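Local coordinates for uncharacterized protein (Parabacteroides merdae, PDB 4R7F) that is of unknown function but has three immunoglobulin-like beta-sandwich domains and a bound magnesium ion, and may be related to plug proteins of the type 9 secretion system, at residues Y186-R191 and N222-M227; G358-G361 and G365-Y368. All coordinates share one frame; numbering follows the deposited sequence.

In the fold
Following the chain, strand 181-187 runs into the first half of interaction 1, a beta turn within 186-191. Thirty residues later, after strand 207-219, segment 222-227 returns to it and closes that loop. The chain then passes a magnesium-binding stretch and strand 342-352 before interaction 2 closes a much shorter loop, with three residues between 358-361 and 365-368. The two contacts are in series, neither nested nor crossing, with centres about 11 Å apart. They touch directly, Arg-190 NH2 lying 3.0 Å from Gly-358 O. Interaction 1 brings the end of strand 181-187, paired with 373-380, to strand 225-228, paired with 342-352, beside the magnesium bound by Glu-223; interaction 2 folds the connection from 342-352 to 373-380.

Interaction 1 (Y186-R191 and N222-M227); sequences YQDNRR and NEYRRM. With MG (magnesium ion), chain G.
Tyr-224 meets Asp-188 with the phenol end of its ring: Tyr-224 OH lies 3.3 Å from Asp-188 CB, while OD2 sits at the ring edge, in plane and 3.8 Å from Tyr-224 CE1. Carboxylate and ring are turned 72° apart. Their polar link is a water, 2.8 Å from Tyr-224 OH, which donates to Asp-188 OD2 and accepts from Arg-190 NH1 at 2.9 Å. Arg-190 reaches that water because its chain bends at chi3 (54°), bringing the guanidinium edge onto it in plane. Both charged side chains have their strongest polar partners outside the two segments: Asp-188 in Glu-373, also its backbone hydrogen-bond partner, and Arg-190 in Asp-192, by a salt bridge. Behind them, a type I' turn closed by Arg-190 N to Gln-187 O (2.9 Å) sets the two side chains on the side facing Tyr-224. One residue before the tyrosine, Glu-223 OE1 binds magnesium at 2.4 Å, beside Asp-269, Asp-271 and the Gln-371 carbonyl; a metal-bound water donates to Asn-222 O. The turn ends strand 181-187, paired with 373-380, whereas Tyr-224 leads into strand 225-228 and packs on Gln-347 of its neighbour, strand 342-352.

Interaction 2 (G358-G361 and G365-Y368); sequences GQTG and GNYY
Asn-366 lays its carboxamide over the backbone of Gly-361 and crosses the Thr-360 side chain at about a right angle. Its OD1 takes a hydrogen bond from Thr-360 OG1 at 2.7 Å; the donor lies in the carbonyl plane on a lone pair, with a C=O...donor angle of 143°. Thr-360 offers the hydroxyl because OG1 is tucked between its backbone N and carbonyl carbon (chi1 41°). Gly-221 N, outside the loop, also donates to OD1, so two bonds grip the oxygen and fix which end of the amide faces the threonine. The other end, ND2, rests 3.4 Å from Gly-361 CA and donates to a water that also accepts from Gly-361 N at 3.1 Å. A beta carbon on Gly-361 would come within 3.1 Å of Asn-366 ND2, which suits a glycine there. A leucine in place of Asn-366 would probably leave the Thr-360 hydroxyl and Gly-221 N without their shared acceptor and the water without one of its donors.

The backbone adds a looser clasp. Gly-365 N reaches both Thr-360 O at 2.8 Å and Gly-361 O at 3.3 Å, and both bonds are weak, consistent with their bent geometry. Gly-365 has a positive phi (83°), and a beta carbon there would clash with the Tyr-367 ring, so two constraints favour glycine.

The whole loop belongs to the long connection from strand 342-352 to strand 373-380. Thr-360 packs against Gln-347 and Leu-349 of strand 342-352, and Gln-359 bonds to Phe-350 through the backbone; farther along, Tyr-367 is backbone-bonded to Gly-221, just beyond strand 207-219, and Tyr-368 to Gln-158, just before strand 160-168.

Interaction 1 (Y186-R191 and N222-M227)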
ATOM      1  N   TYR A 186     -16.099   2.647   6.094  1.00 26.10           N
ATOM      2  CA  TYR A 186     -15.581   3.881   6.645  1.00 28.43           C
ATOM      3  C   TYR A 186     -14.491   4.404   5.757  1.00 29.29           C
ATOM      4  O   TYR A 186     -13.581   3.660   5.399  1.00 27.08           O
ATOM      5  CB  TYR A 186     -15.005   3.637   8.046  1.00 29.59           C
ATOM      6  CG  TYR A 186     -16.005   3.118   9.050  1.00 26.21           C
ATOM      7  CD1 TYR A 186     -16.801   3.987   9.775  1.00 34.69           C
ATOM      8  CD2 TYR A 186     -16.139   1.775   9.304  1.00 24.47           C
ATOM      9  CE1 TYR A 186     -17.712   3.532  10.720  1.00 27.38           C
ATOM     10  CE2 TYR A 186     -17.059   1.305  10.237  1.00 26.94           C
ATOM     11  CZ  TYR A 186     -17.845   2.205  10.952  1.00 26.95           C
ATOM     12  OH  TYR A 186     -18.791   1.771  11.870  1.00 27.52           O
ATOM     13  N   GLN A 187     -14.579   5.690   5.426  1.00 27.17           N
ATOM     14  CA  GLN A 187     -13.533   6.368   4.681  1.00 24.86           C
ATOM     15  C   GLN A 187     -12.593   7.019   5.667  1.00 28.51           C
ATOM     16  O   GLN A 187     -13.050   7.712   6.588  1.00 27.32           O
ATOM     17  CB  GLN A 187     -14.136   7.449   3.791  1.00 25.97           C
ATOM     18  CG  GLN A 187     -13.176   8.175   2.878  1.00 22.37           C
ATOM     19  CD  GLN A 187     -13.842   9.343   2.141  1.00 25.13           C
ATOM     20  OE1 GLN A 187     -14.640  10.050   2.706  1.00 28.93           O
ATOM     21  NE2 GLN A 187     -13.497   9.541   0.868  1.00 29.05           N
ATOM     22  N   ASP A 188     -11.289   6.794   5.481  1.00 26.48           N
ATOM     23  CA  ASP A 188     -10.241   7.409   6.316  1.00 25.29           C
ATOM     24  C   ASP A 188     -10.599   7.401   7.816  1.00 28.30           C
ATOM     25  O   ASP A 188     -10.427   8.399   8.518  1.00 28.72           O
ATOM     26  CB  ASP A 188      -9.883   8.829   5.824  1.00 21.18           C
ATOM     27  CG  ASP A 188      -9.439   8.851   4.359  1.00 26.40           C
ATOM     28  OD1 ASP A 188      -8.852   7.855   3.917  1.00 25.71           O
ATOM     29  OD2 ASP A 188      -9.705   9.840   3.636  1.00 29.16           O
ATOM     30  N   ASN A 189     -11.113   6.263   8.283  1.00 25.31           N
ATOM     31  CA  ASN A 189     -11.454   6.079   9.686  1.00 30.67           C
ATOM     32  C   ASN A 189     -12.431   7.106  10.286  1.00 30.72           C
ATOM     33  O   ASN A 189     -12.372   7.397  11.478  1.00 33.40           O
ATOM     34  CB  ASN A 189     -10.146   5.962  10.491  1.00 30.31           C
ATOM     35  CG  ASN A 189      -9.543   4.560  10.365  1.00 34.06           C
ATOM     36  OD1 ASN A 189     -10.103   3.585  10.861  1.00 35.99           O
ATOM     37  ND2 ASN A 189      -8.445   4.456   9.655  1.00 41.85           N
ATOM     38  N   ARG A 190     -13.313   7.641   9.438  1.00 26.51           N
ATOM     39  CA  ARG A 190     -14.275   8.667   9.833  1.00 26.38           C
ATOM     40  C   ARG A 190     -15.606   7.985  10.011  1.00 25.59           C
ATOM     41  O   ARG A 190     -16.055   7.224   9.127  1.00 25.33           O
ATOM     42  CB  ARG A 190     -14.426   9.727   8.756  1.00 20.29           C
ATOM     43  CG  ARG A 190     -13.270  10.710   8.696  1.00 26.06           C
ATOM     44  CD  ARG A 190     -13.291  11.572   7.427  1.00 22.32           C
ATOM     45  NE  ARG A 190     -14.579  12.240   7.264  1.00 23.72           N
ATOM     46  CZ  ARG A 190     -14.946  12.873   6.159  1.00 25.31           C
ATOM     47  NH1 ARG A 190     -14.146  12.909   5.109  1.00 26.93           N
ATOM     48  NH2 ARG A 190     -16.119  13.473   6.103  1.00 27.16           N
ATOM     49  N   ARG A 191     -16.252   8.269  11.130  1.00 24.14           N
ATOM     50  CA  ARG A 191     -17.619   7.821  11.333  1.00 24.13           C
ATOM     51  C   ARG A 191     -18.627   8.752  10.772  1.00 24.47           C
ATOM     52  O   ARG A 191     -19.708   8.336  10.452  1.00 26.85           O
ATOM     53  CB  ARG A 191     -17.913   7.621  12.798  1.00 27.85           C
ATOM     54  CG  ARG A 191     -17.141   6.433  13.355  1.00 31.23           C
ATOM     55  CD  ARG A 191     -17.893   5.852  14.528  1.00 34.28           C
ATOM     56  NE  ARG A 191     -17.108   4.873  15.260  1.00 38.95           N
ATOM     57  CZ  ARG A 191     -17.531   4.274  16.375  1.00 39.25           C
ATOM     58  NH1 ARG A 191     -18.721   4.585  16.900  1.00 35.55           N
ATOM     59  NH2 ARG A 191     -16.753   3.378  16.978  1.00 40.79           N
ATOM     60  N   ASN A 222      -9.146  15.109  -0.656  1.00 26.58           N
ATOM     61  CA  ASN A 222      -7.825  15.590  -0.993  1.00 24.82           C
ATOM     62  C   ASN A 222      -6.853  14.943  -0.017  1.00 33.33           C
ATOM     63  O   ASN A 222      -7.273  14.368   1.010  1.00 28.09           O
ATOM     64  CB  ASN A 222      -7.748  17.115  -0.855  1.00 25.42           C
ATOM     65  CG  ASN A 222      -6.622  17.741  -1.690  1.00 26.92           C
ATOM     66  OD1 ASN A 222      -5.710  17.062  -2.122  1.00 32.58           O
ATOM     67  ND2 ASN A 222      -6.692  19.035  -1.904  1.00 28.03           N
ATOM     68  N   GLU A 223      -5.561  15.006  -0.338  1.00 33.52           N
ATOM     69  CA  GLU A 223      -4.543  14.560   0.617  1.00 34.71           C
ATOM     70  C   GLU A 223      -4.592  15.523   1.774  1.00 32.91           C
ATOM     71  O   GLU A 223      -4.827  16.730   1.603  1.00 31.53           O
ATOM     72  CB  GLU A 223      -3.123  14.485   0.021  1.00 31.72           C
ATOM     73  CG  GLU A 223      -3.006  13.696  -1.307  1.00 35.58           C
ATOM     74  CD  GLU A 223      -3.461  12.228  -1.255  1.00 34.86           C
ATOM     75  OE1 GLU A 223      -3.709  11.645  -0.164  1.00 30.05           O
ATOM     76  OE2 GLU A 223      -3.587  11.652  -2.357  1.00 32.92           O
ATOM     77  N   TYR A 224      -4.415  14.964   2.955  1.00 30.18           N
ATOM     78  CA  TYR A 224      -4.500  15.733   4.166  1.00 29.57           C
ATOM     79  C   TYR A 224      -3.326  16.687   4.163  1.00 30.98           C
ATOM     80  O   TYR A 224      -2.255  16.442   3.547  1.00 32.00           O
ATOM     81  CB  TYR A 224      -4.456  14.835   5.420  1.00 27.10           C
ATOM     82  CG  TYR A 224      -5.728  14.076   5.713  1.00 25.25           C
ATOM     83  CD1 TYR A 224      -6.168  13.088   4.890  1.00 30.76           C
ATOM     84  CD2 TYR A 224      -6.491  14.354   6.856  1.00 26.23           C
ATOM     85  CE1 TYR A 224      -7.346  12.393   5.153  1.00 27.81           C
ATOM     86  CE2 TYR A 224      -7.660  13.687   7.125  1.00 26.21           C
ATOM     87  CZ  TYR A 224      -8.085  12.683   6.276  1.00 33.46           C
ATOM     88  OH  TYR A 224      -9.254  11.990   6.519  1.00 24.22           O
ATOM     89  N   ARG A 225      -3.564  17.800   4.845  1.00 30.31           N
ATOM     90  CA  ARG A 225      -2.553  18.779   5.132  1.00 31.37           C
ATOM     91  C   ARG A 225      -1.612  18.222   6.174  1.00 34.69           C
ATOM     92  O   ARG A 225      -2.028  17.428   7.049  1.00 28.57           O
ATOM     93  CB  ARG A 225      -3.189  20.060   5.684  1.00 30.11           C
ATOM     94  CG  ARG A 225      -4.082  20.796   4.704  1.00 30.54           C
ATOM     95  CD  ARG A 225      -4.991  21.769   5.435  1.00 29.94           C
ATOM     96  NE  ARG A 225      -6.081  22.256   4.621  1.00 29.85           N
ATOM     97  CZ  ARG A 225      -6.008  23.294   3.794  1.00 28.33           C
ATOM     98  NH1 ARG A 225      -4.882  23.974   3.630  1.00 31.61           N
ATOM     99  NH2 ARG A 225      -7.083  23.647   3.122  1.00 32.10           N
ATOM    100  N   ARG A 226      -0.347  18.646   6.094  1.00 33.97           N
ATOM    101  CA  ARG A 226       0.685  18.133   7.018  1.00 35.82           C
ATOM    102  C   ARG A 226       1.447  19.263   7.639  1.00 28.83           C
ATOM    103  O   ARG A 226       1.586  20.353   7.063  1.00 35.54           O
ATOM    104  CB  ARG A 226       1.647  17.157   6.331  1.00 38.40           C
ATOM    105  CG  ARG A 226       0.976  15.900   5.772  1.00 49.38           C
ATOM    106  CD  ARG A 226       1.721  15.303   4.585  1.00 55.98           C
ATOM    107  NE  ARG A 226       3.123  14.952   4.890  1.00 68.60           N
ATOM    108  CZ  ARG A 226       4.186  15.247   4.131  1.00 65.70           C
ATOM    109  NH1 ARG A 226       4.065  15.909   2.980  1.00 70.57           N
ATOM    110  NH2 ARG A 226       5.393  14.869   4.522  1.00 95.96           N
HETATM  111  N   MSE A 227       1.954  18.959   8.829  1.00 28.63           N
HETATM  112  CA  MSE A 227       2.580  19.923   9.719  1.00 33.68           C
HETATM  113  C   MSE A 227       3.436  19.097  10.646  1.00 35.56           C
HETATM  114  O   MSE A 227       3.073  17.964  10.959  1.00 34.30           O
HETATM  115  CB  MSE A 227       1.313  20.528  10.333  1.00 38.69           C
HETATM  116  CG  MSE A 227       1.429  21.315  11.578  1.00 36.59           C
HETATM  117 SE   MSE A 227       1.546  20.205  13.147  0.75 30.72          SE
HETATM  118  CE  MSE A 227      -0.197  20.218  14.026  1.00 36.50           C
TER
HETATM  119 MG    MG G 506      -4.652  10.350   1.571  1.00 21.09          MG
HETATM  120  O   HOH W   1     -11.317  12.379   4.691  1.00 21.16           O
HETATM  121  O   HOH W   2      -6.659  11.643   1.629  1.00 27.20           O

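Interaction 2 (G358-G361 and G365-Y368)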
ATOM      1  N   GLY A 358     -19.687  15.543   7.548  1.00 26.68           N
ATOM      2  CA  GLY A 358     -18.700  16.523   7.095  1.00 30.70           C
ATOM      3  C   GLY A 358     -18.332  16.332   5.633  1.00 30.53           C
ATOM      4  O   GLY A 358     -18.333  15.214   5.100  1.00 27.93           O
ATOM      5  N   GLN A 359     -18.011  17.439   4.994  1.00 29.27           N
ATOM      6  CA  GLN A 359     -17.686  17.448   3.574  1.00 25.88           C
ATOM      7  C   GLN A 359     -16.292  17.992   3.363  1.00 24.35           C
ATOM      8  O   GLN A 359     -15.946  19.027   3.918  1.00 29.19           O
ATOM      9  CB  GLN A 359     -18.642  18.388   2.869  1.00 28.77           C
ATOM     10  CG  GLN A 359     -20.062  17.870   2.704  1.00 40.59           C
ATOM     11  CD  GLN A 359     -21.041  18.961   2.203  1.00 47.75           C
ATOM     12  OE1 GLN A 359     -20.645  19.964   1.605  1.00 43.35           O
ATOM     13  NE2 GLN A 359     -22.310  18.768   2.472  1.00 40.83           N
ATOM     14  N   THR A 360     -15.498  17.299   2.565  1.00 25.65           N
ATOM     15  CA  THR A 360     -14.189  17.773   2.114  1.00 26.49           C
ATOM     16  C   THR A 360     -14.326  18.795   0.963  1.00 25.24           C
ATOM     17  O   THR A 360     -13.401  19.540   0.646  1.00 28.71           O
ATOM     18  CB  THR A 360     -13.386  16.565   1.582  1.00 26.89           C
ATOM     19  OG1 THR A 360     -14.291  15.745   0.833  1.00 27.78           O
ATOM     20  CG2 THR A 360     -12.805  15.766   2.705  1.00 27.27           C
ATOM     21  N   GLY A 361     -15.468  18.810   0.301  1.00 25.51           N
ATOM     22  CA  GLY A 361     -15.586  19.588  -0.918  1.00 28.40           C
ATOM     23  C   GLY A 361     -15.307  21.076  -0.799  1.00 32.13           C
ATOM     24  O   GLY A 361     -14.585  21.642  -1.609  1.00 38.80           O
ATOM     25  N   GLY A 365     -11.515  20.373  -1.245  1.00 29.47           N
ATOM     26  CA  GLY A 365     -11.784  19.968  -2.616  1.00 29.07           C
ATOM     27  C   GLY A 365     -11.967  18.458  -2.728  1.00 34.43           C
ATOM     28  O   GLY A 365     -11.663  17.707  -1.790  1.00 30.86           O
ATOM     29  N   ASN A 366     -12.464  18.023  -3.887  1.00 27.91           N
ATOM     30  CA  ASN A 366     -12.725  16.622  -4.150  1.00 26.41           C
ATOM     31  C   ASN A 366     -12.060  16.271  -5.487  1.00 30.34           C
ATOM     32  O   ASN A 366     -12.479  16.716  -6.543  1.00 33.66           O
ATOM     33  CB  ASN A 366     -14.238  16.345  -4.192  1.00 28.35           C
ATOM     34  CG  ASN A 366     -14.877  16.288  -2.817  1.00 30.87           C
ATOM     35  OD1 ASN A 366     -14.248  15.873  -1.831  1.00 28.69           O
ATOM     36  ND2 ASN A 366     -16.137  16.730  -2.729  1.00 26.99           N
ATOM     37  N   TYR A 367     -11.037  15.438  -5.408  1.00 32.59           N
ATOM     38  CA  TYR A 367     -10.203  15.094  -6.529  1.00 29.44           C
ATOM     39  C   TYR A 367     -10.146  13.606  -6.585  1.00 30.83           C
ATOM     40  O   TYR A 367      -9.722  12.976  -5.605  1.00 29.70           O
ATOM     41  CB  TYR A 367      -8.798  15.646  -6.269  1.00 33.45           C
ATOM     42  CG  TYR A 367      -8.749  17.170  -6.172  1.00 34.84           C
ATOM     43  CD1 TYR A 367      -8.662  17.944  -7.306  1.00 36.45           C
ATOM     44  CD2 TYR A 367      -8.778  17.819  -4.946  1.00 41.57           C
ATOM     45  CE1 TYR A 367      -8.612  19.330  -7.235  1.00 36.54           C
ATOM     46  CE2 TYR A 367      -8.701  19.202  -4.865  1.00 38.25           C
ATOM     47  CZ  TYR A 367      -8.636  19.952  -6.031  1.00 33.10           C
ATOM     48  OH  TYR A 367      -8.591  21.339  -6.005  1.00 29.35           O
ATOM     49  N   TYR A 368     -10.551  13.032  -7.720  1.00 34.59           N
ATOM     50  CA  TYR A 368     -10.661  11.560  -7.846  1.00 32.78           C
ATOM     51  C   TYR A 368      -9.347  10.823  -7.618  1.00 31.09           C
ATOM     52  O   TYR A 368      -9.376   9.677  -7.206  1.00 31.43           O
ATOM     53  CB  TYR A 368     -11.237  11.128  -9.204  1.00 31.55           C
ATOM     54  CG  TYR A 368     -10.215  11.176 -10.308  1.00 34.20           C
ATOM     55  CD1 TYR A 368      -9.902  12.391 -10.931  1.00 34.47           C
ATOM     56  CD2 TYR A 368      -9.520  10.024 -10.699  1.00 36.39           C
ATOM     57  CE1 TYR A 368      -8.942  12.461 -11.909  1.00 37.22           C
ATOM     58  CE2 TYR A 368      -8.542  10.079 -11.682  1.00 31.11           C
ATOM     59  CZ  TYR A 368      -8.284  11.296 -12.290  1.00 40.77           C
ATOM     60  OH  TYR A 368      -7.347  11.392 -13.254  1.00 42.46           O
TER
HETATM   61  O   HOH W   3     -17.861  16.881  -0.138  1.00 18.52           O